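Local coordinates for G-protein alpha subunit Galpha7 (PDB 6NE6), which probably binds GTP and hydrolyses it to GDP, acting as the nucleotide-dependent switch of a heterotrimeric G protein in Naegleria fowleri, at residues A[17-22]-A[219-224]; A[58-63]-A[117-122]; A[261-264]-A[269-272]; A[299-304]-A[315-320]. All coordinates share one frame; numbering follows the deposited sequence.

Interactions 1, 3 and 4 belong to the nucleotide-binding, Ras-like half of the chain, built on the six-stranded mixed sheet, while interaction 2 lies among the helices inserted between strands 10-16 and 163-170. Interaction 1 joins the loop after strand 10-16 to the start of helix 221-235, and the sequence between its segments contains interaction 2. Interactions 3 and 4 follow in series, the first in the loop after helix 250-258, the second at edge strand 297-302. Centres of interactions 1 and 3 are 19 Å apart; those of 2 and 4, on opposite sides of the chain's centre, 35 Å. The contacts thus sample both halves of a G-alpha fold.

Interaction 1 of 4, residues A[17-22]-A[219-224]; sequences AGDSGK and TNRMKE. With EDO (1,2-ethanediol), chain D.
The guanidinium of R221 meets D19 at its edge: OD2 of D19 lies in the guanidinium plane, and water 1 and the C1 carbon of a bound 1,2-ethanediol also sit at that edge. The carboxylate of D19 is turned steeply against it, the two planes 72° apart. This is a salt bridge, with R221 NH1 donating to D19 OD2 over 3.0 Å at an N-H...O angle of 145°, and OD2 uses the lone pair that faces away from OD1. The diol, probably from the crystallisation liquor, reinforces the pair, because its O1 donates to D19 OD2 over 2.7 Å and accepts from R221 NH2 over 3.0 Å and from NH1 as well. Water 1 makes a second bridge, accepting from R221 NH1 at 3.0 Å and donating to the backbone O of D19. R221 reaches across on a chain extended from CG to NE, and its NE is tied to K212 O. At its helix start, N220 is the N-cap, OD1 taking the K223 N-H over 2.9 Å. The contact bridges the loop between strand 10-16 and helix 22-32, which with G21 and K22 is consistent with the P-loop (Walker A) of this family, to the first turn of helix 221-235; S20 of that loop and K22, the first residue of helix 22-32, pack on V203 of strand 199-205.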
loop_
_atom_site.group_PDB
_atom_site.type_symbol
_atom_site.label_atom_id
_atom_site.label_comp_id
_atom_site.label_asym_id
_atom_site.label_seq_id
_atom_site.Cartn_x
_atom_site.Cartn_y
_atom_site.Cartn_z
ATOM N N ALA A 17 -4.194 0.492 -7.549
ATOM C CA ALA A 17 -4.640 -0.813 -7.086
ATOM C C ALA A 17 -4.693 -0.870 -5.558
ATOM O O ALA A 17 -4.254 0.042 -4.842
ATOM C CB ALA A 17 -3.728 -1.913 -7.630
ATOM N N GLY A 18 -5.254 -1.973 -5.060
ATOM C CA GLY A 18 -5.490 -2.130 -3.634
ATOM C C GLY A 18 -4.238 -2.283 -2.798
ATOM O O GLY A 18 -4.290 -2.031 -1.588
ATOM N N ASP A 19 -3.123 -2.710 -3.406
ATOM C CA ASP A 19 -1.826 -2.799 -2.732
ATOM C C ASP A 19 -0.794 -1.899 -3.416
ATOM O O ASP A 19 0.397 -2.209 -3.444
ATOM C CB ASP A 19 -1.341 -4.254 -2.684
ATOM C CG ASP A 19 -0.340 -4.527 -1.550
ATOM O OD1 ASP A 19 -0.197 -3.704 -0.626
ATOM O OD2 ASP A 19 0.317 -5.587 -1.599
ATOM N N SER A 20 -1.249 -0.775 -3.977
ATOM C CA SER A 20 -0.349 0.235 -4.527
ATOM C C SER A 20 0.280 1.115 -3.458
ATOM O O SER A 20 1.291 1.782 -3.729
ATOM C CB SER A 20 -1.109 1.139 -5.498
ATOM O OG SER A 20 -2.091 1.897 -4.794
ATOM N N GLY A 21 -0.300 1.149 -2.264
ATOM C CA GLY A 21 0.122 2.081 -1.245
ATOM C C GLY A 21 -0.549 3.427 -1.324
ATOM O O GLY A 21 -0.168 4.333 -0.580
ATOM N N LYS A 22 -1.553 3.592 -2.187
ATOM C CA LYS A 22 -2.210 4.892 -2.252
ATOM C C LYS A 22 -2.860 5.252 -0.918
ATOM O O LYS A 22 -2.865 6.427 -0.539
ATOM C CB LYS A 22 -3.229 4.928 -3.392
ATOM C CG LYS A 22 -4.474 4.110 -3.178
ATOM C CD LYS A 22 -5.534 4.446 -4.259
ATOM C CE LYS A 22 -6.810 3.650 -4.006
ATOM N NZ LYS A 22 -7.954 4.097 -4.850
ATOM N N THR A 219 -0.039 -14.638 -13.028
ATOM C CA THR A 219 0.160 -13.297 -13.576
ATOM C C THR A 219 1.045 -12.468 -12.654
ATOM O O THR A 219 0.835 -12.429 -11.439
ATOM C CB THR A 219 -1.186 -12.601 -13.776
ATOM O OG1 THR A 219 -2.025 -13.400 -14.624
ATOM C CG2 THR A 219 -0.997 -11.223 -14.419
ATOM N N ASN A 220 2.056 -11.825 -13.234
ATOM C CA ASN A 220 2.949 -10.962 -12.477
ATOM C C ASN A 220 2.276 -9.627 -12.185
ATOM O O ASN A 220 1.639 -9.039 -13.061
ATOM C CB ASN A 220 4.237 -10.744 -13.267
ATOM C CG ASN A 220 5.172 -9.771 -12.593
ATOM O OD1 ASN A 220 5.142 -8.572 -12.870
ATOM N ND2 ASN A 220 6.014 -10.283 -11.700
ATOM N N ARG A 221 2.452 -9.126 -10.950
ATOM C CA ARG A 221 1.756 -7.905 -10.539
ATOM C C ARG A 221 2.185 -6.697 -11.366
ATOM O O ARG A 221 1.350 -5.864 -11.734
ATOM C CB ARG A 221 2.000 -7.612 -9.059
ATOM C CG ARG A 221 1.224 -8.515 -8.112
ATOM C CD ARG A 221 1.182 -7.925 -6.700
ATOM N NE ARG A 221 0.505 -8.844 -5.774
ATOM C CZ ARG A 221 0.155 -8.525 -4.533
ATOM N NH1 ARG A 221 0.410 -7.306 -4.066
ATOM N NH2 ARG A 221 -0.459 -9.419 -3.764
ATOM N N MET A 222 3.490 -6.547 -11.611
ATOM C CA MET A 222 3.939 -5.374 -12.349
ATOM C C MET A 222 3.521 -5.442 -13.811
ATOM O O MET A 222 3.155 -4.418 -14.403
ATOM C CB MET A 222 5.455 -5.210 -12.222
ATOM C CG MET A 222 5.950 -3.924 -12.869
ATOM S SD MET A 222 7.663 -3.534 -12.470
ATOM C CE MET A 222 7.465 -2.850 -10.825
ATOM N N LYS A 223 3.559 -6.637 -14.414
ATOM C CA LYS A 223 3.067 -6.764 -15.785
ATOM C C LYS A 223 1.597 -6.402 -15.869
ATOM O O LYS A 223 1.166 -5.747 -16.828
ATOM C CB LYS A 223 3.306 -8.174 -16.317
ATOM C CG LYS A 223 4.786 -8.443 -16.527
ATOM C CD LYS A 223 5.043 -9.802 -17.131
ATOM C CE LYS A 223 6.534 -9.986 -17.334
ATOM N NZ LYS A 223 6.837 -11.337 -17.871
ATOM N N GLU A 224 0.814 -6.792 -14.860
ATOM C CA GLU A 224 -0.606 -6.459 -14.877
ATOM C C GLU A 224 -0.807 -4.960 -14.678
ATOM O O GLU A 224 -1.636 -4.344 -15.362
ATOM C CB GLU A 224 -1.341 -7.275 -13.814
ATOM C CG GLU A 224 -2.826 -6.958 -13.649
ATOM C CD GLU A 224 -3.662 -7.391 -14.840
ATOM O OE1 GLU A 224 -3.171 -8.185 -15.674
ATOM O OE2 GLU A 224 -4.821 -6.933 -14.936
HETATM C C1 EDO D . -1.102 -8.005 -0.176
HETATM O O1 EDO D . -1.372 -7.646 -1.538
HETATM C C2 EDO D . -1.248 -9.512 -0.014
HETATM O O2 EDO D . -0.287 -10.161 -0.856
HETATM O O HOH W 1 1.375 -4.691 -5.215
#

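Interaction 2 of 4, residues A[58-63]-A[117-122]; sequences MVLIQA and QAMARR
A63 and A118 bring the two helical backbones together, their CA atoms 5.9 Å apart, the nearest such pair between the segments; 58-63 is helical throughout, whereas 117-122 leaves its helix toward the end. The two methyls face each other across this approach, A63 CB to A118 CB at 3.7 Å. With no longer side chain at either position, the helices can come this near. One turn earlier, L60 buries more than any other residue of the contact. Its CG stands anti to the carbonyl carbon (chi1 -73°), and the forked end carries CD2 onto the other helix. That methyl lies 3.7 Å from M119 N, resting against the backbone, and 4.0 Å from A118 CB. It also meets the sulfur of M119, L60 CD2 to M119 SD at 3.9 Å, with CD1 slightly farther from the same atom. The M119 chain bends at chi2 (63°), which sets SD beside both branches of the leucine. No hydrogen bond spans the two segments; they meet through apolar contacts. Just beyond, R122 folds back and gives an N-H from NH1 to M119 O over 3.0 Å, approaching above the carbonyl plane. The contact joins the long helix 39-66 to helix 113-120 within what is, as in other G-alpha subunits, the all-helical domain: L60 also touches F135 of helix 131-136, M119 reaches S132 there, and I61 turns to I83 and E84 on helix 74-89.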
loop_
_atom_site.group_PDB
_atom_site.type_symbol
_atom_site.label_atom_id
_atom_site.label_comp_id
_atom_site.label_asym_id
_atom_site.label_seq_id
_atom_site.Cartn_x
_atom_site.Cartn_y
_atom_site.Cartn_z
ATOM N N MET A 58 -0.959 -17.236 8.991
ATOM C CA MET A 58 -1.607 -18.335 8.283
ATOM C C MET A 58 -0.976 -18.554 6.917
ATOM O O MET A 58 -0.731 -19.700 6.510
ATOM C CB MET A 58 -3.098 -18.049 8.128
ATOM C CG MET A 58 -3.808 -19.015 7.221
ATOM S SD MET A 58 -3.764 -20.662 7.926
ATOM C CE MET A 58 -5.192 -21.387 7.120
ATOM N N VAL A 59 -0.726 -17.464 6.191
ATOM C CA VAL A 59 -0.113 -17.561 4.870
ATOM C C VAL A 59 1.267 -18.186 4.978
ATOM O O VAL A 59 1.638 -19.046 4.170
ATOM C CB VAL A 59 -0.052 -16.177 4.202
ATOM C CG1 VAL A 59 0.761 -16.255 2.894
ATOM C CG2 VAL A 59 -1.465 -15.682 3.906
ATOM N N LEU A 60 2.040 -17.778 5.988
ATOM C CA LEU A 60 3.359 -18.374 6.193
ATOM C C LEU A 60 3.257 -19.864 6.504
ATOM O O LEU A 60 4.051 -20.661 5.997
ATOM C CB LEU A 60 4.104 -17.628 7.305
ATOM C CG LEU A 60 4.583 -16.239 6.855
ATOM C CD1 LEU A 60 4.994 -15.366 8.013
ATOM C CD2 LEU A 60 5.749 -16.390 5.870
ATOM N N ILE A 61 2.283 -20.261 7.330
ATOM C CA ILE A 61 2.111 -21.682 7.624
ATOM C C ILE A 61 1.805 -22.446 6.345
ATOM O O ILE A 61 2.406 -23.491 6.067
ATOM C CB ILE A 61 1.007 -21.888 8.675
ATOM C CG1 ILE A 61 1.447 -21.340 10.025
ATOM C CG2 ILE A 61 0.656 -23.395 8.803
ATOM C CD1 ILE A 61 0.278 -21.120 11.009
ATOM N N GLN A 62 0.864 -21.945 5.545
ATOM C CA GLN A 62 0.545 -22.607 4.279
ATOM C C GLN A 62 1.770 -22.667 3.375
ATOM O O GLN A 62 1.985 -23.659 2.666
ATOM C CB GLN A 62 -0.598 -21.884 3.562
ATOM C CG GLN A 62 -1.887 -21.801 4.351
ATOM C CD GLN A 62 -2.211 -23.092 5.056
ATOM O OE1 GLN A 62 -2.292 -24.157 4.440
ATOM N NE2 GLN A 62 -2.387 -23.008 6.365
ATOM N N ALA A 63 2.579 -21.607 3.395
ATOM C CA ALA A 63 3.783 -21.560 2.569
ATOM C C ALA A 63 4.765 -22.663 2.955
ATOM O O ALA A 63 5.416 -23.247 2.082
ATOM C CB ALA A 63 4.440 -20.186 2.690
ATOM N N GLN A 117 12.005 -19.453 6.706
ATOM C CA GLN A 117 12.382 -19.810 5.336
ATOM C C GLN A 117 11.293 -19.391 4.358
ATOM O O GLN A 117 11.577 -18.902 3.255
ATOM C CB GLN A 117 12.640 -21.317 5.240
ATOM C CG GLN A 117 13.972 -21.799 5.863
ATOM C CD GLN A 117 15.194 -21.433 5.023
ATOM O OE1 GLN A 117 15.086 -21.179 3.815
ATOM N NE2 GLN A 117 16.357 -21.397 5.659
ATOM N N ALA A 118 10.036 -19.594 4.742
ATOM C CA ALA A 118 8.934 -19.127 3.906
ATOM C C ALA A 118 8.956 -17.613 3.795
ATOM O O ALA A 118 8.735 -17.053 2.712
ATOM C CB ALA A 118 7.600 -19.612 4.482
ATOM N N MET A 119 9.234 -16.927 4.910
ATOM C CA MET A 119 9.285 -15.467 4.895
ATOM C C MET A 119 10.403 -14.947 3.995
ATOM O O MET A 119 10.250 -13.889 3.364
ATOM C CB MET A 119 9.451 -14.931 6.322
ATOM C CG MET A 119 9.292 -13.428 6.433
ATOM S SD MET A 119 7.608 -12.952 5.966
ATOM C CE MET A 119 7.616 -11.224 6.318
ATOM N N ALA A 120 11.530 -15.668 3.913
ATOM C CA ALA A 120 12.593 -15.260 3.002
ATOM C C ALA A 120 12.140 -15.315 1.548
ATOM O O ALA A 120 12.708 -14.625 0.689
ATOM C CB ALA A 120 13.828 -16.147 3.203
ATOM N N ARG A 121 11.129 -16.118 1.256
ATOM C CA ARG A 121 10.551 -16.214 -0.077
ATOM C C ARG A 121 9.197 -15.508 -0.151
ATOM O O ARG A 121 8.331 -15.895 -0.934
ATOM C CB ARG A 121 10.435 -17.681 -0.476
ATOM C CG ARG A 121 11.815 -18.311 -0.680
ATOM C CD ARG A 121 11.743 -19.798 -0.973
ATOM N NE ARG A 121 11.150 -20.052 -2.279
ATOM C CZ ARG A 121 11.184 -21.229 -2.898
ATOM N NH1 ARG A 121 11.792 -22.270 -2.326
ATOM N NH2 ARG A 121 10.609 -21.361 -4.087
ATOM N N ARG A 122 9.020 -14.445 0.639
ATOM C CA ARG A 122 7.689 -13.869 0.812
ATOM C C ARG A 122 7.122 -13.276 -0.473
ATOM O O ARG A 122 5.896 -13.185 -0.606
ATOM C CB ARG A 122 7.715 -12.806 1.904
ATOM C CG ARG A 122 8.701 -11.703 1.688
ATOM C CD ARG A 122 8.766 -10.876 2.961
ATOM N NE ARG A 122 9.803 -9.853 2.939
ATOM C CZ ARG A 122 11.047 -10.035 3.372
ATOM N NH1 ARG A 122 11.425 -11.212 3.854
ATOM N NH2 ARG A 122 11.919 -9.037 3.316
#

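Interaction 3 of 4, residues A[261-264]-A[269-272]; sequences SRLA and EYKG
L263 and Y270 make a CH-pi contact, with the leucine methyl CD2 lying over one face of the tyrosine ring. CD2 is 4.0 Å from the ring centroid and 20° off the normal; its offset toward the rim leaves it nearest the CG atom of Y270, at 3.8 Å. Having CG anti to the backbone N (chi1 -177°) points the leucine branches at the ring, and the two side chains cross at about a right angle. The opposite face is occupied from the tyrosine's own segment: G272 N sits 3.4 Å above the ring plane, over its centre, so the ring is held between a methyl and a peptide nitrogen.

A264 adds a lighter contact, its CB 4.4 Å from Y270 CD2 and 3.9 Å from the backbone O of Y270.

Hydrogen bonding does not join the two segments. The tyrosine hydroxyl instead bonds to P273 O, and R262 forms salt bridges with D265 and E274.

L263 also packs on A280 and F283 of helix 277-291, and Y270 stacks edge-to-face with F283. This is a loop between helices 250-258 and 277-291 folded on a tyrosine, by family in the Ras-like domain of a G-alpha subunit.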
loop_
_atom_site.group_PDB
_atom_site.type_symbol
_atom_site.label_atom_id
_atom_site.label_comp_id
_atom_site.label_asym_id
_atom_site.label_seq_id
_atom_site.Cartn_x
_atom_site.Cartn_y
_atom_site.Cartn_z
ATOM N N SER A 261 16.868 -10.034 -5.344
ATOM C CA SER A 261 15.736 -10.309 -6.224
ATOM C C SER A 261 15.973 -9.603 -7.555
ATOM O O SER A 261 16.069 -8.373 -7.593
ATOM C CB SER A 261 14.422 -9.839 -5.594
ATOM O OG SER A 261 13.317 -10.280 -6.393
ATOM N N ARG A 262 16.073 -10.370 -8.641
ATOM C CA ARG A 262 16.576 -9.846 -9.910
ATOM C C ARG A 262 15.431 -9.370 -10.792
ATOM O O ARG A 262 14.489 -10.123 -11.052
ATOM C CB ARG A 262 17.380 -10.916 -10.651
ATOM C CG ARG A 262 18.531 -11.508 -9.845
ATOM C CD ARG A 262 19.263 -12.590 -10.634
ATOM N NE ARG A 262 19.797 -12.080 -11.892
ATOM C CZ ARG A 262 19.401 -12.481 -13.100
ATOM N NH1 ARG A 262 18.467 -13.420 -13.226
ATOM N NH2 ARG A 262 19.949 -11.950 -14.185
ATOM N N LEU A 263 15.522 -8.128 -11.264
ATOM C CA LEU A 263 14.476 -7.620 -12.148
ATOM C C LEU A 263 14.371 -8.472 -13.409
ATOM O O LEU A 263 13.266 -8.715 -13.909
ATOM C CB LEU A 263 14.758 -6.165 -12.511
ATOM C CG LEU A 263 13.706 -5.474 -13.368
ATOM C CD1 LEU A 263 12.368 -5.469 -12.620
ATOM C CD2 LEU A 263 14.167 -4.043 -13.688
ATOM N N ALA A 264 15.509 -8.959 -13.915
ATOM C CA ALA A 264 15.538 -9.720 -15.160
ATOM C C ALA A 264 14.813 -11.056 -15.062
ATOM O O ALA A 264 14.489 -11.645 -16.104
ATOM C CB ALA A 264 16.983 -9.957 -15.603
ATOM N N GLU A 269 13.893 -8.284 -20.869
ATOM C CA GLU A 269 14.485 -7.178 -21.609
ATOM C C GLU A 269 15.385 -6.294 -20.749
ATOM O O GLU A 269 16.126 -5.478 -21.306
ATOM C CB GLU A 269 13.385 -6.323 -22.248
ATOM N N TYR A 270 15.340 -6.419 -19.421
ATOM C CA TYR A 270 16.245 -5.640 -18.582
ATOM C C TYR A 270 17.663 -6.180 -18.705
ATOM O O TYR A 270 17.940 -7.321 -18.317
ATOM C CB TYR A 270 15.809 -5.652 -17.119
ATOM C CG TYR A 270 16.813 -4.943 -16.244
ATOM C CD1 TYR A 270 16.991 -3.564 -16.339
ATOM C CD2 TYR A 270 17.610 -5.649 -15.359
ATOM C CE1 TYR A 270 17.912 -2.905 -15.556
ATOM C CE2 TYR A 270 18.546 -4.996 -14.560
ATOM C CZ TYR A 270 18.688 -3.627 -14.664
ATOM O OH TYR A 270 19.622 -2.975 -13.892
ATOM N N LYS A 271 18.562 -5.350 -19.233
ATOM C CA LYS A 271 19.949 -5.723 -19.468
ATOM C C LYS A 271 20.916 -4.934 -18.596
ATOM O O LYS A 271 22.129 -4.984 -18.828
ATOM C CB LYS A 271 20.303 -5.533 -20.946
ATOM C CG LYS A 271 19.494 -6.408 -21.898
ATOM C CD LYS A 271 19.664 -7.874 -21.542
ATOM C CE LYS A 271 19.168 -8.786 -22.653
ATOM N NZ LYS A 271 19.549 -10.207 -22.399
ATOM N N GLY A 272 20.412 -4.207 -17.606
ATOM C CA GLY A 272 21.255 -3.423 -16.737
ATOM C C GLY A 272 21.997 -4.277 -15.733
ATOM O O GLY A 272 21.862 -5.508 -15.681
#

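Interaction 4 of 4, residues A[299-304]-A[315-320]; sequences DVFFVT and LEQITS
F301 lies on edge strand 297-302 and faces helix 308-326; the strand runs extended through F302 and passes into loop at V303 and T304, while 315-320 is regular helix throughout. No hydrogen bond crosses between them, and the aromatic ring does the joining. I318 comes over one face: its CG1 is 4.0 Å from the centroid of the F301 ring, 27° off the normal, a CH-pi contact. The closest atoms are F301 CE2 and I318 CG1, at 3.6 Å. Q317 takes the edge instead. Its NE2 lies near the ring plane, 3.7 Å from F301 CE1, and its CB is 3.8 Å from that same ring carbon. The amide stands nearly upright to the ring, the planes 83° apart, while Q317 OE1 is bonded to R314 NH1. With CG anti to its carbonyl carbon (chi1 -66°), F301 presents a face to I318 and an edge to Q317. I318 also packs on L246 and F301 on Y244, both of strand 242-248, which is hydrogen-bonded to the strand of F301. A C-terminal helix laid against the last parallel strand of the sheet is the arrangement of the Ras-like domain in G-alpha subunits.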
loop_
_atom_site.group_PDB
_atom_site.type_symbol
_atom_site.label_atom_id
_atom_site.label_comp_id
_atom_site.label_asym_id
_atom_site.label_seq_id
_atom_site.Cartn_x
_atom_site.Cartn_y
_atom_site.Cartn_z
ATOM N N ASP A 299 4.112 14.304 -15.214
ATOM C CA ASP A 299 5.442 13.956 -14.721
ATOM C C ASP A 299 5.376 12.577 -14.064
ATOM O O ASP A 299 4.299 12.015 -13.859
ATOM C CB ASP A 299 5.947 15.035 -13.754
ATOM C CG ASP A 299 7.452 15.237 -13.822
ATOM O OD1 ASP A 299 8.174 14.345 -14.326
ATOM O OD2 ASP A 299 7.908 16.296 -13.357
ATOM N N VAL A 300 6.551 12.042 -13.722
ATOM C CA VAL A 300 6.679 10.758 -13.036
ATOM C C VAL A 300 7.583 10.965 -11.829
ATOM O O VAL A 300 8.641 11.589 -11.951
ATOM C CB VAL A 300 7.258 9.658 -13.950
ATOM C CG1 VAL A 300 7.467 8.378 -13.165
ATOM C CG2 VAL A 300 6.352 9.401 -15.155
ATOM N N PHE A 301 7.160 10.468 -10.661
ATOM C CA PHE A 301 7.911 10.643 -9.421
ATOM C C PHE A 301 8.097 9.298 -8.737
ATOM O O PHE A 301 7.169 8.482 -8.691
ATOM C CB PHE A 301 7.206 11.596 -8.422
ATOM C CG PHE A 301 7.107 13.023 -8.885
ATOM C CD1 PHE A 301 8.095 13.944 -8.561
ATOM C CD2 PHE A 301 6.012 13.455 -9.615
ATOM C CE1 PHE A 301 7.999 15.271 -8.983
ATOM C CE2 PHE A 301 5.913 14.785 -10.028
ATOM C CZ PHE A 301 6.901 15.680 -9.721
ATOM N N PHE A 302 9.291 9.075 -8.189
ATOM C CA PHE A 302 9.507 7.960 -7.280
ATOM C C PHE A 302 9.193 8.433 -5.874
ATOM O O PHE A 302 9.516 9.567 -5.512
ATOM C CB PHE A 302 10.957 7.467 -7.340
ATOM C CG PHE A 302 11.366 6.942 -8.686
ATOM C CD1 PHE A 302 10.949 5.686 -9.105
ATOM C CD2 PHE A 302 12.161 7.698 -9.526
ATOM C CE1 PHE A 302 11.333 5.188 -10.328
ATOM C CE2 PHE A 302 12.542 7.207 -10.765
ATOM C CZ PHE A 302 12.121 5.949 -11.162
ATOM N N VAL A 303 8.598 7.559 -5.058
ATOM C CA VAL A 303 8.256 7.954 -3.695
ATOM C C VAL A 303 8.260 6.733 -2.781
ATOM O O VAL A 303 8.107 5.594 -3.221
ATOM C CB VAL A 303 6.889 8.682 -3.652
ATOM C CG1 VAL A 303 5.760 7.732 -3.946
ATOM C CG2 VAL A 303 6.688 9.379 -2.304
ATOM N N THR A 304 8.484 6.979 -1.492
ATOM C CA THR A 304 8.271 5.969 -0.461
ATOM C C THR A 304 7.259 6.573 0.499
ATOM O O THR A 304 7.617 7.400 1.338
ATOM C CB THR A 304 9.568 5.598 0.246
ATOM O OG1 THR A 304 10.488 5.071 -0.715
ATOM C CG2 THR A 304 9.300 4.525 1.307
ATOM N N LEU A 315 5.263 15.505 -2.602
ATOM C CA LEU A 315 3.949 16.120 -2.766
ATOM C C LEU A 315 4.070 17.624 -2.960
ATOM O O LEU A 315 3.276 18.216 -3.701
ATOM C CB LEU A 315 3.054 15.795 -1.570
ATOM C CG LEU A 315 2.657 14.311 -1.524
ATOM C CD1 LEU A 315 1.877 13.988 -0.259
ATOM C CD2 LEU A 315 1.872 13.896 -2.760
ATOM N N GLU A 316 5.067 18.249 -2.324
ATOM C CA GLU A 316 5.329 19.664 -2.552
ATOM C C GLU A 316 5.774 19.914 -3.989
ATOM O O GLU A 316 5.408 20.931 -4.589
ATOM C CB GLU A 316 6.385 20.169 -1.565
ATOM N N GLN A 317 6.579 19.009 -4.553
ATOM C CA GLN A 317 6.945 19.141 -5.958
ATOM C C GLN A 317 5.710 19.051 -6.845
ATOM O O GLN A 317 5.547 19.834 -7.795
ATOM C CB GLN A 317 7.940 18.058 -6.360
ATOM C CG GLN A 317 9.318 18.152 -5.759
ATOM C CD GLN A 317 10.159 16.972 -6.203
ATOM O OE1 GLN A 317 10.192 15.943 -5.539
ATOM N NE2 GLN A 317 10.798 17.100 -7.359
ATOM N N ILE A 318 4.828 18.103 -6.540
ATOM C CA ILE A 318 3.614 17.922 -7.328
ATOM C C ILE A 318 2.711 19.143 -7.207
ATOM O O ILE A 318 2.241 19.679 -8.214
ATOM C CB ILE A 318 2.891 16.634 -6.901
ATOM C CG1 ILE A 318 3.762 15.414 -7.232
ATOM C CG2 ILE A 318 1.527 16.563 -7.562
ATOM C CD1 ILE A 318 3.218 14.105 -6.679
ATOM N N THR A 319 2.462 19.615 -5.978
ATOM C CA THR A 319 1.538 20.740 -5.849
ATOM C C THR A 319 2.127 22.011 -6.448
ATOM O O THR A 319 1.393 22.812 -7.039
ATOM C CB THR A 319 1.123 20.964 -4.391
ATOM O OG1 THR A 319 2.279 21.174 -3.581
ATOM C CG2 THR A 319 0.363 19.738 -3.869
ATOM N N SER A 320 3.444 22.193 -6.353
ATOM C CA SER A 320 4.058 23.334 -7.018
ATOM C C SER A 320 3.867 23.247 -8.519
ATOM O O SER A 320 3.564 24.249 -9.176
ATOM C CB SER A 320 5.549 23.414 -6.684
ATOM O OG SER A 320 5.741 23.704 -5.316
#